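Local coordinates for protein peptidoglycan glycosyltransferase (Atopobium parvulum, PDB 4OVD) that belongs to the bacterial penicillin-binding proteins and joins a dimerisation domain to a penicillin-binding domain built on a central antiparallel sheet, at residues A263-P269 with S281-L286; P313-I319 with A339-R345; M526-G530 with V545-A550. All coordinates share one frame; numbering follows the deposited sequence.

Contact 1 of 3, residues A263-P269 with S281-L286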
ATOM      1  N   ALA A 263      -5.833  -5.626   5.344  1.00 40.66           N
ATOM      2  CA  ALA A 263      -5.774  -5.135   3.993  1.00 37.74           C
ATOM      3  C   ALA A 263      -6.957  -5.609   3.201  1.00 35.81           C
ATOM      4  O   ALA A 263      -7.377  -6.789   3.298  1.00 34.97           O
ATOM      5  CB  ALA A 263      -4.466  -5.592   3.334  1.00 37.43           C
ATOM      6  N   ALA A 264      -7.510  -4.717   2.395  1.00 38.85           N
ATOM      7  CA  ALA A 264      -8.645  -5.093   1.570  1.00 37.42           C
ATOM      8  C   ALA A 264      -8.842  -4.184   0.377  1.00 37.09           C
ATOM      9  O   ALA A 264      -8.383  -3.061   0.375  1.00 35.61           O
ATOM     10  CB  ALA A 264      -9.909  -5.114   2.423  1.00 41.54           C
ATOM     11  N   SER A 265      -9.478  -4.729  -0.652  1.00 34.27           N
ATOM     12  CA  SER A 265      -9.854  -4.023  -1.846  1.00 37.43           C
ATOM     13  C   SER A 265     -11.339  -4.302  -2.098  1.00 35.76           C
ATOM     14  O   SER A 265     -11.832  -5.350  -1.810  1.00 41.56           O
ATOM     15  CB  SER A 265      -9.031  -4.540  -3.056  1.00 40.04           C
ATOM     16  OG  SER A 265      -7.733  -4.071  -2.935  1.00 53.02           O
ATOM     17  N   TYR A 266     -12.016  -3.349  -2.679  1.00 38.78           N
ATOM     18  CA  TYR A 266     -13.407  -3.429  -2.995  1.00 38.88           C
ATOM     19  C   TYR A 266     -13.420  -3.443  -4.501  1.00 44.45           C
ATOM     20  O   TYR A 266     -12.750  -2.597  -5.113  1.00 44.42           O
ATOM     21  CB  TYR A 266     -14.184  -2.208  -2.462  1.00 39.56           C
ATOM     22  CG  TYR A 266     -15.663  -2.274  -2.715  1.00 44.24           C
ATOM     23  CD1 TYR A 266     -16.181  -1.967  -3.955  1.00 47.76           C
ATOM     24  CD2 TYR A 266     -16.560  -2.639  -1.713  1.00 51.21           C
ATOM     25  CE1 TYR A 266     -17.540  -2.060  -4.209  1.00 54.23           C
ATOM     26  CE2 TYR A 266     -17.925  -2.729  -1.965  1.00 49.49           C
ATOM     27  CZ  TYR A 266     -18.396  -2.450  -3.213  1.00 52.58           C
ATOM     28  OH  TYR A 266     -19.734  -2.498  -3.484  1.00 67.83           O
ATOM     29  N   PRO A 267     -14.231  -4.339  -5.116  1.00 46.82           N
ATOM     30  CA  PRO A 267     -15.147  -5.307  -4.489  1.00 49.70           C
ATOM     31  C   PRO A 267     -14.510  -6.445  -3.744  1.00 52.16           C
ATOM     32  O   PRO A 267     -13.421  -6.933  -4.117  1.00 48.06           O
ATOM     33  CB  PRO A 267     -15.986  -5.876  -5.671  1.00 54.38           C
ATOM     34  CG  PRO A 267     -15.440  -5.285  -6.915  1.00 55.76           C
ATOM     35  CD  PRO A 267     -14.515  -4.137  -6.547  1.00 55.06           C
ATOM     36  N   LEU A 268     -15.242  -6.917  -2.731  1.00 44.78           N
ATOM     37  CA  LEU A 268     -14.819  -7.997  -1.889  1.00 45.79           C
ATOM     38  C   LEU A 268     -15.560  -9.218  -2.355  1.00 49.38           C
ATOM     39  O   LEU A 268     -16.620  -9.097  -2.967  1.00 47.11           O
ATOM     40  CB  LEU A 268     -15.210  -7.734  -0.449  1.00 49.81           C
ATOM     41  CG  LEU A 268     -14.404  -6.713   0.344  1.00 50.86           C
ATOM     42  CD1 LEU A 268     -15.162  -6.215   1.577  1.00 51.47           C
ATOM     43  CD2 LEU A 268     -13.093  -7.369   0.734  1.00 47.40           C
ATOM     44  N   PRO A 269     -15.001 -10.395  -2.124  1.00 46.29           N
ATOM     45  CA  PRO A 269     -15.750 -11.586  -2.561  1.00 57.26           C
ATOM     46  C   PRO A 269     -16.570 -12.278  -1.453  1.00 61.30           C
ATOM     47  O   PRO A 269     -16.311 -12.068  -0.273  1.00 65.50           O
ATOM     48  CB  PRO A 269     -14.645 -12.543  -2.910  1.00 50.02           C
ATOM     49  CG  PRO A 269     -13.604 -12.242  -1.900  1.00 52.79           C
ATOM     50  CD  PRO A 269     -13.681 -10.754  -1.621  1.00 50.79           C
ATOM     51  N   SER A 281     -12.735 -10.174  -7.783  1.00 45.37           N
ATOM     52  CA  SER A 281     -12.755  -9.704  -6.374  1.00 45.35           C
ATOM     53  C   SER A 281     -11.687 -10.396  -5.512  1.00 46.35           C
ATOM     54  O   SER A 281     -11.468 -10.016  -4.367  1.00 46.06           O
ATOM     55  CB  SER A 281     -14.121  -9.949  -5.730  1.00 46.24           C
ATOM     56  OG  SER A 281     -14.310 -11.339  -5.468  1.00 47.06           O
ATOM     57  N   LEU A 282     -11.052 -11.435  -6.059  1.00 42.57           N
ATOM     58  CA  LEU A 282     -10.002 -12.185  -5.379  1.00 45.36           C
ATOM     59  C   LEU A 282      -8.609 -11.543  -5.368  1.00 47.10           C
ATOM     60  O   LEU A 282      -7.687 -12.024  -4.699  1.00 43.40           O
ATOM     61  CB  LEU A 282      -9.875 -13.568  -6.021  1.00 43.85           C
ATOM     62  CG  LEU A 282     -11.177 -14.366  -5.967  1.00 42.22           C
ATOM     63  CD1 LEU A 282     -10.990 -15.669  -6.710  1.00 44.23           C
ATOM     64  CD2 LEU A 282     -11.598 -14.609  -4.537  1.00 43.39           C
ATOM     65  N   ASN A 283      -8.435 -10.513  -6.160  1.00 40.41           N
ATOM     66  CA  ASN A 283      -7.188  -9.802  -6.166  1.00 42.14           C
ATOM     67  C   ASN A 283      -7.191  -8.749  -5.066  1.00 39.73           C
ATOM     68  O   ASN A 283      -8.243  -8.333  -4.624  1.00 45.05           O
ATOM     69  CB  ASN A 283      -7.098  -8.988  -7.435  1.00 44.20           C
ATOM     70  CG  ASN A 283      -7.029  -9.846  -8.665  1.00 54.31           C
ATOM     71  OD1 ASN A 283      -6.208 -10.771  -8.750  1.00 68.00           O
ATOM     72  ND2 ASN A 283      -7.857  -9.516  -9.650  1.00 59.32           N
ATOM     73  N   LEU A 284      -6.006  -8.331  -4.632  1.00 39.25           N
ATOM     74  CA  LEU A 284      -5.894  -7.165  -3.769  1.00 38.17           C
ATOM     75  C   LEU A 284      -5.452  -6.104  -4.745  1.00 38.91           C
ATOM     76  O   LEU A 284      -4.310  -6.148  -5.304  1.00 40.75           O
ATOM     77  CB  LEU A 284      -4.787  -7.245  -2.724  1.00 45.82           C
ATOM     78  CG  LEU A 284      -5.032  -7.551  -1.306  1.00 50.98           C
ATOM     79  CD1 LEU A 284      -3.697  -7.319  -0.602  1.00 49.92           C
ATOM     80  CD2 LEU A 284      -6.104  -6.586  -0.830  1.00 52.93           C
ATOM     81  N   LYS A 285      -6.288  -5.121  -4.952  1.00 35.58           N
ATOM     82  CA  LYS A 285      -5.946  -4.061  -5.897  1.00 36.25           C
ATOM     83  C   LYS A 285      -4.633  -3.371  -5.568  1.00 33.03           C
ATOM     84  O   LYS A 285      -3.899  -3.014  -6.471  1.00 34.42           O
ATOM     85  CB  LYS A 285      -7.085  -3.063  -6.016  1.00 35.89           C
ATOM     86  CG  LYS A 285      -8.308  -3.658  -6.704  1.00 36.94           C
ATOM     87  CD  LYS A 285      -9.415  -2.627  -6.852  1.00 42.26           C
ATOM     88  CE  LYS A 285     -10.479  -3.183  -7.804  1.00 49.00           C
ATOM     89  NZ  LYS A 285     -11.656  -2.302  -7.770  1.00 53.89           N
ATOM     90  N   LEU A 286      -4.347  -3.155  -4.286  1.00 35.49           N
ATOM     91  CA  LEU A 286      -3.058  -2.553  -3.877  1.00 34.89           C
ATOM     92  C   LEU A 286      -1.815  -3.141  -4.458  1.00 29.69           C
ATOM     93  O   LEU A 286      -0.756  -2.527  -4.452  1.00 35.03           O
ATOM     94  CB  LEU A 286      -2.862  -2.752  -2.373  1.00 42.79           C
ATOM     95  CG  LEU A 286      -3.831  -1.943  -1.566  1.00 49.39           C
ATOM     96  CD1 LEU A 286      -3.837  -2.403  -0.150  1.00 49.26           C
ATOM     97  CD2 LEU A 286      -3.402  -0.498  -1.651  1.00 48.26           C
TER

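Contact 2 of 3, residues P313-I319 with A339-R345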
ATOM      1  N   PRO A 313      13.303  21.496   4.698  1.00 35.35           N
ATOM      2  CA  PRO A 313      11.913  21.916   4.880  1.00 34.36           C
ATOM      3  C   PRO A 313      11.673  23.420   4.805  1.00 34.74           C
ATOM      4  O   PRO A 313      10.685  23.891   4.245  1.00 31.39           O
ATOM      5  CB  PRO A 313      11.613  21.416   6.266  1.00 39.21           C
ATOM      6  CG  PRO A 313      12.415  20.172   6.366  1.00 40.79           C
ATOM      7  CD  PRO A 313      13.697  20.480   5.683  1.00 38.26           C
ATOM      8  N   ASN A 314      12.616  24.203   5.300  1.00 29.51           N
ATOM      9  CA  ASN A 314      12.436  25.638   5.330  1.00 31.32           C
ATOM     10  C   ASN A 314      12.967  26.362   4.139  1.00 30.03           C
ATOM     11  O   ASN A 314      12.745  27.566   3.972  1.00 29.46           O
ATOM     12  CB  ASN A 314      12.997  26.169   6.671  1.00 45.63           C
ATOM     13  CG  ASN A 314      12.190  25.651   7.883  1.00 54.55           C
ATOM     14  OD1 ASN A 314      10.984  25.283   7.788  1.00 68.94           O
ATOM     15  ND2 ASN A 314      12.859  25.562   9.002  1.00 67.67           N
ATOM     16  N   SER A 315      13.611  25.632   3.215  1.00 30.49           N
ATOM     17  CA  SER A 315      14.112  26.240   1.983  1.00 30.18           C
ATOM     18  C   SER A 315      12.973  26.870   1.227  1.00 34.75           C
ATOM     19  O   SER A 315      12.013  26.183   0.877  1.00 30.97           O
ATOM     20  CB  SER A 315      14.856  25.237   1.094  1.00 29.98           C
ATOM     21  OG  SER A 315      15.860  24.621   1.864  1.00 32.83           O
ATOM     22  N   THR A 316      13.146  28.156   0.907  1.00 30.97           N
ATOM     23  CA  THR A 316      12.120  28.949   0.290  1.00 32.67           C
ATOM     24  C   THR A 316      12.397  29.433  -1.090  1.00 37.56           C
ATOM     25  O   THR A 316      13.422  30.015  -1.329  1.00 33.81           O
ATOM     26  CB  THR A 316      11.783  30.104   1.236  1.00 32.00           C
ATOM     27  OG1 THR A 316      11.399  29.538   2.484  1.00 31.24           O
ATOM     28  CG2 THR A 316      10.647  30.999   0.716  1.00 33.97           C
ATOM     29  N   PHE A 317      11.433  29.173  -2.009  1.00 35.49           N
ATOM     30  CA  PHE A 317      11.538  29.498  -3.447  1.00 35.81           C
ATOM     31  C   PHE A 317      10.346  30.259  -3.960  1.00 38.22           C
ATOM     32  O   PHE A 317       9.224  30.181  -3.414  1.00 33.93           O
ATOM     33  CB  PHE A 317      11.660  28.221  -4.248  1.00 38.53           C
ATOM     34  CG  PHE A 317      12.802  27.356  -3.800  1.00 34.22           C
ATOM     35  CD1 PHE A 317      14.066  27.530  -4.323  1.00 39.80           C
ATOM     36  CD2 PHE A 317      12.600  26.389  -2.850  1.00 37.28           C
ATOM     37  CE1 PHE A 317      15.114  26.757  -3.892  1.00 37.35           C
ATOM     38  CE2 PHE A 317      13.659  25.633  -2.375  1.00 35.86           C
ATOM     39  CZ  PHE A 317      14.908  25.798  -2.932  1.00 35.57           C
ATOM     40  N   ASN A 318      10.606  31.079  -4.966  1.00 36.72           N
ATOM     41  CA  ASN A 318       9.546  31.881  -5.569  1.00 44.37           C
ATOM     42  C   ASN A 318       8.846  30.975  -6.614  1.00 40.10           C
ATOM     43  O   ASN A 318       9.387  30.651  -7.657  1.00 36.85           O
ATOM     44  CB  ASN A 318      10.114  33.167  -6.180  1.00 47.27           C
ATOM     45  CG  ASN A 318       9.023  34.161  -6.527  1.00 50.29           C
ATOM     46  OD1 ASN A 318       8.310  34.677  -5.661  1.00 58.71           O
ATOM     47  ND2 ASN A 318       8.891  34.437  -7.792  1.00 63.34           N
ATOM     48  N   ILE A 319       7.657  30.517  -6.284  1.00 34.21           N
ATOM     49  CA  ILE A 319       6.980  29.552  -7.165  1.00 35.05           C
ATOM     50  C   ILE A 319       5.945  30.241  -8.078  1.00 38.96           C
ATOM     51  O   ILE A 319       4.972  30.836  -7.561  1.00 41.94           O
ATOM     52  CB  ILE A 319       6.388  28.424  -6.304  1.00 32.11           C
ATOM     53  CG1 ILE A 319       7.494  27.691  -5.454  1.00 32.63           C
ATOM     54  CG2 ILE A 319       5.648  27.380  -7.130  1.00 35.84           C
ATOM     55  CD1 ILE A 319       8.556  27.009  -6.249  1.00 35.54           C
ATOM     56  N   ALA A 339       3.141  34.591  -8.319  1.00 45.11           N
ATOM     57  CA  ALA A 339       4.119  33.726  -7.724  1.00 53.99           C
ATOM     58  C   ALA A 339       4.029  33.866  -6.187  1.00 50.02           C
ATOM     59  O   ALA A 339       3.691  34.909  -5.671  1.00 55.94           O
ATOM     60  CB  ALA A 339       5.502  34.141  -8.204  1.00 52.82           C
HETATM   61  N   MSE A 340       4.322  32.810  -5.466  1.00 42.33           N
HETATM   62  CA  MSE A 340       4.277  32.871  -4.055  1.00 39.29           C
HETATM   63  C   MSE A 340       5.592  32.290  -3.605  1.00 43.73           C
HETATM   64  O   MSE A 340       6.122  31.351  -4.194  1.00 36.36           O
HETATM   65  CB  MSE A 340       3.065  32.043  -3.578  1.00 39.98           C
HETATM   66  CG  MSE A 340       2.970  31.849  -2.070  1.00 41.00           C
HETATM   67 SE   MSE A 340       1.511  30.599  -1.562  0.71 42.35          SE
HETATM   68  CE  MSE A 340       2.103  30.370   0.324  1.00 46.28           C
ATOM     69  N   ASP A 341       6.125  32.872  -2.547  1.00 39.49           N
ATOM     70  CA  ASP A 341       7.331  32.365  -1.914  1.00 37.95           C
ATOM     71  C   ASP A 341       6.855  31.220  -1.060  1.00 36.80           C
ATOM     72  O   ASP A 341       5.992  31.416  -0.198  1.00 39.57           O
ATOM     73  CB  ASP A 341       7.903  33.505  -1.074  1.00 44.04           C
ATOM     74  CG  ASP A 341       8.482  34.577  -1.953  1.00 57.44           C
ATOM     75  OD1 ASP A 341       9.249  34.178  -2.876  1.00 54.73           O
ATOM     76  OD2 ASP A 341       8.151  35.768  -1.762  1.00 59.48           O
HETATM   77  N   MSE A 342       7.330  30.020  -1.308  1.00 34.00           N
HETATM   78  CA  MSE A 342       6.874  28.860  -0.544  1.00 31.87           C
HETATM   79  C   MSE A 342       8.035  28.059  -0.101  1.00 30.25           C
HETATM   80  O   MSE A 342       8.995  27.901  -0.865  1.00 33.20           O
HETATM   81  CB  MSE A 342       6.078  27.867  -1.452  1.00 34.66           C
HETATM   82  CG  MSE A 342       4.886  28.375  -2.185  1.00 41.18           C
HETATM   83 SE   MSE A 342       4.200  26.804  -3.162  0.84 36.67          SE
HETATM   84  CE  MSE A 342       2.888  27.773  -4.278  1.00 39.97           C
ATOM     85  N   SER A 343       8.065  27.667   1.167  1.00 32.17           N
ATOM     86  CA  SER A 343       9.109  26.749   1.657  1.00 29.28           C
ATOM     87  C   SER A 343       8.737  25.359   1.083  1.00 29.56           C
ATOM     88  O   SER A 343       7.598  25.162   0.621  1.00 26.19           O
ATOM     89  CB  SER A 343       9.111  26.716   3.155  1.00 32.69           C
ATOM     90  OG  SER A 343       7.853  26.206   3.625  1.00 30.54           O
ATOM     91  N   VAL A 344       9.674  24.426   1.109  1.00 29.21           N
ATOM     92  CA  VAL A 344       9.446  23.070   0.671  1.00 33.08           C
ATOM     93  C   VAL A 344       8.317  22.527   1.545  1.00 32.40           C
ATOM     94  O   VAL A 344       7.433  21.816   1.067  1.00 30.75           O
ATOM     95  CB  VAL A 344      10.689  22.190   0.787  1.00 29.01           C
ATOM     96  CG1 VAL A 344      10.344  20.726   0.451  1.00 30.10           C
ATOM     97  CG2 VAL A 344      11.788  22.708  -0.129  1.00 31.15           C
ATOM     98  N   ARG A 345       8.379  22.813   2.834  1.00 31.00           N
ATOM     99  CA  ARG A 345       7.289  22.432   3.790  1.00 29.10           C
ATOM    100  C   ARG A 345       5.925  22.941   3.258  1.00 30.59           C
ATOM    101  O   ARG A 345       4.946  22.206   3.149  1.00 29.55           O
ATOM    102  CB  ARG A 345       7.545  23.003   5.185  1.00 31.73           C
ATOM    103  CG  ARG A 345       6.440  22.687   6.178  1.00 31.96           C
ATOM    104  CD  ARG A 345       6.639  23.478   7.460  1.00 34.20           C
ATOM    105  NE  ARG A 345       7.944  23.271   8.063  1.00 34.27           N
ATOM    106  CZ  ARG A 345       8.262  22.189   8.761  1.00 41.64           C
ATOM    107  NH1 ARG A 345       7.350  21.231   9.004  1.00 39.86           N
ATOM    108  NH2 ARG A 345       9.473  22.086   9.280  1.00 39.34           N
TER
HETATM  109  O   HOH W   1       8.623  26.601   6.329  1.00 51.61           O

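Contact 3 of 3, residues M526-G530 with V545-A550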
HETATM    1  N   MSE A 526       0.926   2.428  10.266  1.00 36.98           N
HETATM    2  CA  MSE A 526       0.736   3.274   9.142  1.00 34.56           C
HETATM    3  C   MSE A 526      -0.466   2.682   8.433  1.00 39.34           C
HETATM    4  O   MSE A 526      -0.633   1.461   8.343  1.00 39.42           O
HETATM    5  CB  MSE A 526       1.999   3.214   8.285  1.00 38.42           C
HETATM    6  CG  MSE A 526       2.107   4.304   7.247  1.00 50.10           C
HETATM    7 SE   MSE A 526       3.794   4.119   6.166  0.74 48.76          SE
HETATM    8  CE  MSE A 526       3.084   2.576   5.278  1.00 40.13           C
ATOM      9  N   VAL A 527      -1.309   3.544   7.910  1.00 33.24           N
ATOM     10  CA  VAL A 527      -2.500   3.129   7.228  1.00 34.07           C
ATOM     11  C   VAL A 527      -2.633   3.883   5.920  1.00 36.01           C
ATOM     12  O   VAL A 527      -2.269   5.109   5.839  1.00 33.30           O
ATOM     13  CB  VAL A 527      -3.704   3.482   8.063  1.00 33.45           C
ATOM     14  CG1 VAL A 527      -4.955   3.421   7.246  1.00 38.83           C
ATOM     15  CG2 VAL A 527      -3.762   2.642   9.325  1.00 38.18           C
ATOM     16  N   TYR A 528      -3.141   3.149   4.925  1.00 34.67           N
ATOM     17  CA  TYR A 528      -3.415   3.670   3.596  1.00 30.77           C
ATOM     18  C   TYR A 528      -4.860   3.475   3.246  1.00 31.50           C
ATOM     19  O   TYR A 528      -5.411   2.418   3.464  1.00 36.69           O
ATOM     20  CB  TYR A 528      -2.580   2.941   2.474  1.00 33.14           C
ATOM     21  CG  TYR A 528      -3.058   3.361   1.092  1.00 29.49           C
ATOM     22  CD1 TYR A 528      -4.045   2.675   0.440  1.00 34.17           C
ATOM     23  CD2 TYR A 528      -2.504   4.438   0.447  1.00 33.87           C
ATOM     24  CE1 TYR A 528      -4.464   3.056  -0.836  1.00 34.11           C
ATOM     25  CE2 TYR A 528      -2.932   4.842  -0.773  1.00 30.56           C
ATOM     26  CZ  TYR A 528      -3.907   4.131  -1.421  1.00 32.24           C
ATOM     27  OH  TYR A 528      -4.335   4.587  -2.666  1.00 34.69           O
ATOM     28  N   VAL A 529      -5.474   4.497   2.682  1.00 31.20           N
ATOM     29  CA  VAL A 529      -6.839   4.486   2.243  1.00 32.13           C
ATOM     30  C   VAL A 529      -6.882   5.094   0.861  1.00 33.90           C
ATOM     31  O   VAL A 529      -6.346   6.186   0.612  1.00 31.69           O
ATOM     32  CB  VAL A 529      -7.779   5.354   3.084  1.00 34.55           C
ATOM     33  CG1 VAL A 529      -9.178   5.276   2.483  1.00 38.86           C
ATOM     34  CG2 VAL A 529      -7.780   4.925   4.564  1.00 35.56           C
ATOM     35  N   GLY A 530      -7.505   4.380  -0.066  1.00 32.46           N
ATOM     36  CA  GLY A 530      -7.660   4.836  -1.439  1.00 29.69           C
ATOM     37  C   GLY A 530      -9.087   4.603  -1.914  1.00 31.61           C
ATOM     38  O   GLY A 530      -9.640   3.579  -1.633  1.00 35.14           O
ATOM     39  N   VAL A 545     -11.800   8.762   6.164  1.00 38.91           N
ATOM     40  CA  VAL A 545     -11.829   7.347   6.402  1.00 37.23           C
ATOM     41  C   VAL A 545     -10.621   6.954   7.236  1.00 36.54           C
ATOM     42  O   VAL A 545     -10.734   6.168   8.162  1.00 41.62           O
ATOM     43  CB  VAL A 545     -11.825   6.555   5.064  1.00 40.92           C
ATOM     44  CG1 VAL A 545     -11.720   5.073   5.316  1.00 41.44           C
ATOM     45  CG2 VAL A 545     -13.057   6.876   4.235  1.00 43.14           C
ATOM     46  N   PHE A 546      -9.467   7.495   6.929  1.00 38.07           N
ATOM     47  CA  PHE A 546      -8.256   7.178   7.713  1.00 42.27           C
ATOM     48  C   PHE A 546      -8.426   7.503   9.206  1.00 38.31           C
ATOM     49  O   PHE A 546      -8.016   6.706  10.081  1.00 39.41           O
ATOM     50  CB  PHE A 546      -7.051   7.950   7.171  1.00 38.01           C
ATOM     51  CG  PHE A 546      -5.823   7.911   8.073  1.00 40.27           C
ATOM     52  CD1 PHE A 546      -5.765   8.683   9.210  1.00 35.78           C
ATOM     53  CD2 PHE A 546      -4.700   7.138   7.738  1.00 39.20           C
ATOM     54  CE1 PHE A 546      -4.644   8.674  10.020  1.00 40.95           C
ATOM     55  CE2 PHE A 546      -3.560   7.143   8.530  1.00 40.08           C
ATOM     56  CZ  PHE A 546      -3.521   7.921   9.668  1.00 42.77           C
ATOM     57  N   SER A 547      -8.969   8.679   9.513  1.00 40.42           N
ATOM     58  CA  SER A 547      -9.103   9.069  10.914  1.00 47.49           C
ATOM     59  C   SER A 547      -9.867   8.047  11.720  1.00 44.16           C
ATOM     60  O   SER A 547      -9.462   7.742  12.824  1.00 45.17           O
ATOM     61  CB  SER A 547      -9.705  10.482  11.144  1.00 52.37           C
ATOM     62  OG  SER A 547     -10.966  10.637  10.523  1.00 65.86           O
ATOM     63  N   GLN A 548     -10.954   7.526  11.166  1.00 46.87           N
ATOM     64  CA  GLN A 548     -11.748   6.514  11.835  1.00 49.59           C
ATOM     65  C   GLN A 548     -11.080   5.131  11.826  1.00 51.79           C
ATOM     66  O   GLN A 548     -10.970   4.474  12.860  1.00 51.44           O
ATOM     67  CB  GLN A 548     -13.153   6.443  11.230  1.00 54.13           C
ATOM     68  CG  GLN A 548     -14.008   5.281  11.766  1.00 66.43           C
ATOM     69  CD  GLN A 548     -14.257   5.238  13.297  1.00 78.83           C
ATOM     70  OE1 GLN A 548     -14.783   4.231  13.817  1.00 95.85           O
ATOM     71  NE2 GLN A 548     -13.917   6.307  14.008  1.00 73.64           N
ATOM     72  N   PHE A 549     -10.554   4.685  10.692  1.00 44.60           N
ATOM     73  CA  PHE A 549      -9.977   3.398  10.705  1.00 41.97           C
ATOM     74  C   PHE A 549      -8.611   3.321  11.452  1.00 43.16           C
ATOM     75  O   PHE A 549      -8.299   2.353  12.158  1.00 45.70           O
ATOM     76  CB  PHE A 549      -9.870   2.850   9.277  1.00 40.02           C
ATOM     77  CG  PHE A 549      -9.221   1.541   9.231  1.00 41.11           C
ATOM     78  CD1 PHE A 549      -9.905   0.412   9.620  1.00 45.20           C
ATOM     79  CD2 PHE A 549      -7.907   1.424   8.805  1.00 46.73           C
ATOM     80  CE1 PHE A 549      -9.295  -0.824   9.617  1.00 47.36           C
ATOM     81  CE2 PHE A 549      -7.285   0.207   8.814  1.00 43.22           C
ATOM     82  CZ  PHE A 549      -7.983  -0.926   9.209  1.00 49.23           C
ATOM     83  N   ALA A 550      -7.795   4.322  11.308  1.00 38.80           N
ATOM     84  CA  ALA A 550      -6.487   4.278  11.970  1.00 46.27           C
ATOM     85  C   ALA A 550      -6.643   4.322  13.500  1.00 48.19           C
ATOM     86  O   ALA A 550      -5.860   3.705  14.212  1.00 50.41           O
ATOM     87  CB  ALA A 550      -5.598   5.388  11.483  1.00 40.35           C
TER

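Contact 1 of 3, residues A263-P269 with S281-L286
Lys285 lays the first part of its side chain over Ser265, with CB and CG against Ser265 CB, before running on along the chain toward the next two residues. Extended beyond CG, the lysine carries its amine to the end of strand 263-266, where NZ donates to Tyr266 O at 2.9 Å. The nitrogen lies in the carbonyl plane, on a lone pair, with a C=O...N angle of 137°. There the side chain crosses Pro267 at about a right angle, and Pro267 CD comes within 3.6 Å of Lys285 NZ. A cis peptide bond precedes this proline, and its CB lies over one face of the Tyr266 ring, toward the rim.

A second bond works at the other end of the same lysine. Lys285 N, in the first turn of helix 285-288, gives its hydrogen to Ser265 OG over 2.7 Å, although the N-H...O angle of 131° makes the bond a bent one. The hydroxyl stands beside its own backbone N (chi1 -73°) and also bonds with Ser249 OG on the adjacent strand.

Two leucines add apolar contacts around these bonds. Leu284, the N-cap residue of the helix, brings CD2 to 3.8 Å from Ala264 CA, and farther along Leu282 CD2 touches Pro269 CB at 4.0 Å. Ser281 adds a polar element: its CB rests against Pro267 O and its OG is hydrogen-bonded to Asp278 O, while Gln162 NE2 reaches both Ser265 O and Ser281 O and so bridges the two segments.

The chemistry is that of a charged side chain served by neutral backbone oxygens: Gln246 O adds a weak bond to NZ, and the ammonium group would probably be steadied by carbonyl dipoles here, with a buried serine hydroxyl tying the helix start to an edge strand.

Contact 2 of 3, residues P313-I319 with A339-R345
Ile319 and Met342, a selenomethionine, cross at about a right angle on the face of a two-stranded antiparallel sheet that carries Phe317, Ile319, Met340 and Met342. Met342 CG leaves anti to the carbonyl carbon (chi1 -57°) and the chain then runs straight out, which lets CE reach Ile319 CG2 at 4.0 Å. Next to them, Phe317 lies alongside Val344, which begins the helix, both pointing the same way, with Val344 CG2 at the edge of the ring, 4.1 Å from Phe317 CE2. Ile319, Met342 and Val344 are all buried. Two hydrogen-bonded pairs hold the strands beneath this layer: Phe317 with Met342, where Met342 N meets Phe317 O at 2.8 Å, and Ile319 with Met340, where Ile319 N meets Met340 O at 2.7 Å.

The other face is the solvent side: Thr316, Asn318 and Asp341 are exposed there, beside Ser343. Thr316 OG1 turns back within its own segment to donate to Asn314 O. A water bridges Asn314 OD1 and Ser343 OG, whose hydroxyl also caps Glu346 N at the start of the helix. Where the strands end, Arg345 N bonds to Pro313 O at 2.9 Å.

Beyond the pair, Phe317 and Ile319 settle on helix 353-364, where the ring of Phe317 meets that of Phe358, and both also touch Met347 of helix 344-350. Helix 458-474 flanks the far end: Pro313 and Val344 rest on Met467, while Arg345 forms a salt bridge with Asp466 and a hydrogen bond with Thr470.

Contact 3 of 3, residues M526-G530 with V545-A550
Val529 meets helix 545-550 through both methyl groups, in aliphatic contacts: CG1 packs on Val545 CG1 at 3.8 Å, and CG2 lies 4.1 Å from Phe546 CB. Two residues along the strand, Val527 CG2 touches Ala550 CB at 3.9 Å. With Val527 CG1 anti to the backbone N (chi1 164°), that methyl faces Phe546 and Phe549, while CG2 is left toward Ala550.

This is a helix laid across one face of the five-stranded antiparallel sheet characteristic of the penicillin-binding fold, with an angle of 139° between the strand and helix directions. Helix 225-242 shares that face, touching Val545 and Phe549, whereas Met526 and Tyr528 point the other way, to helix 418-429.

Aromatic contacts make up the rest. Val527 CG1 sits in plane at the edge of the Phe549 ring, 3.9 Å from CD2. Val527 O lies in plane at the edge of the Phe546 ring, 3.6 Å from CE2. The same CE2 of Phe546 is 3.7 Å from Val527 CB. One face of Phe546 is covered by Ala550 CB, centred 3.7 Å above the ring, and the ring meets Phe514 of the adjoining strand edge-to-face.

Overall arrangement
Followed from the N terminus, the three contacts come in series, and none nests within or crosses another. Contact 1 closes an 11-residue connection, part of it not modelled, with no helix or strand in the rest, bringing the chain back from edge strand 260-266 to helix 285-288. Contact 2 then closes a 19-residue excursion containing two short strands, in a separate small sheet; the centres of contacts 1 and 2 lie about 40 Å apart, on opposite sides of the chain's centre. Contact 3 returns to the main sheet, closing a 14-residue connection between strand 525-532 and helix 542-556. Contacts 1 and 3 share that sheet, with strand 248-253 between their strands, and touch where Leu286 CD2 packs on Tyr528 CE1 at 3.8 Å.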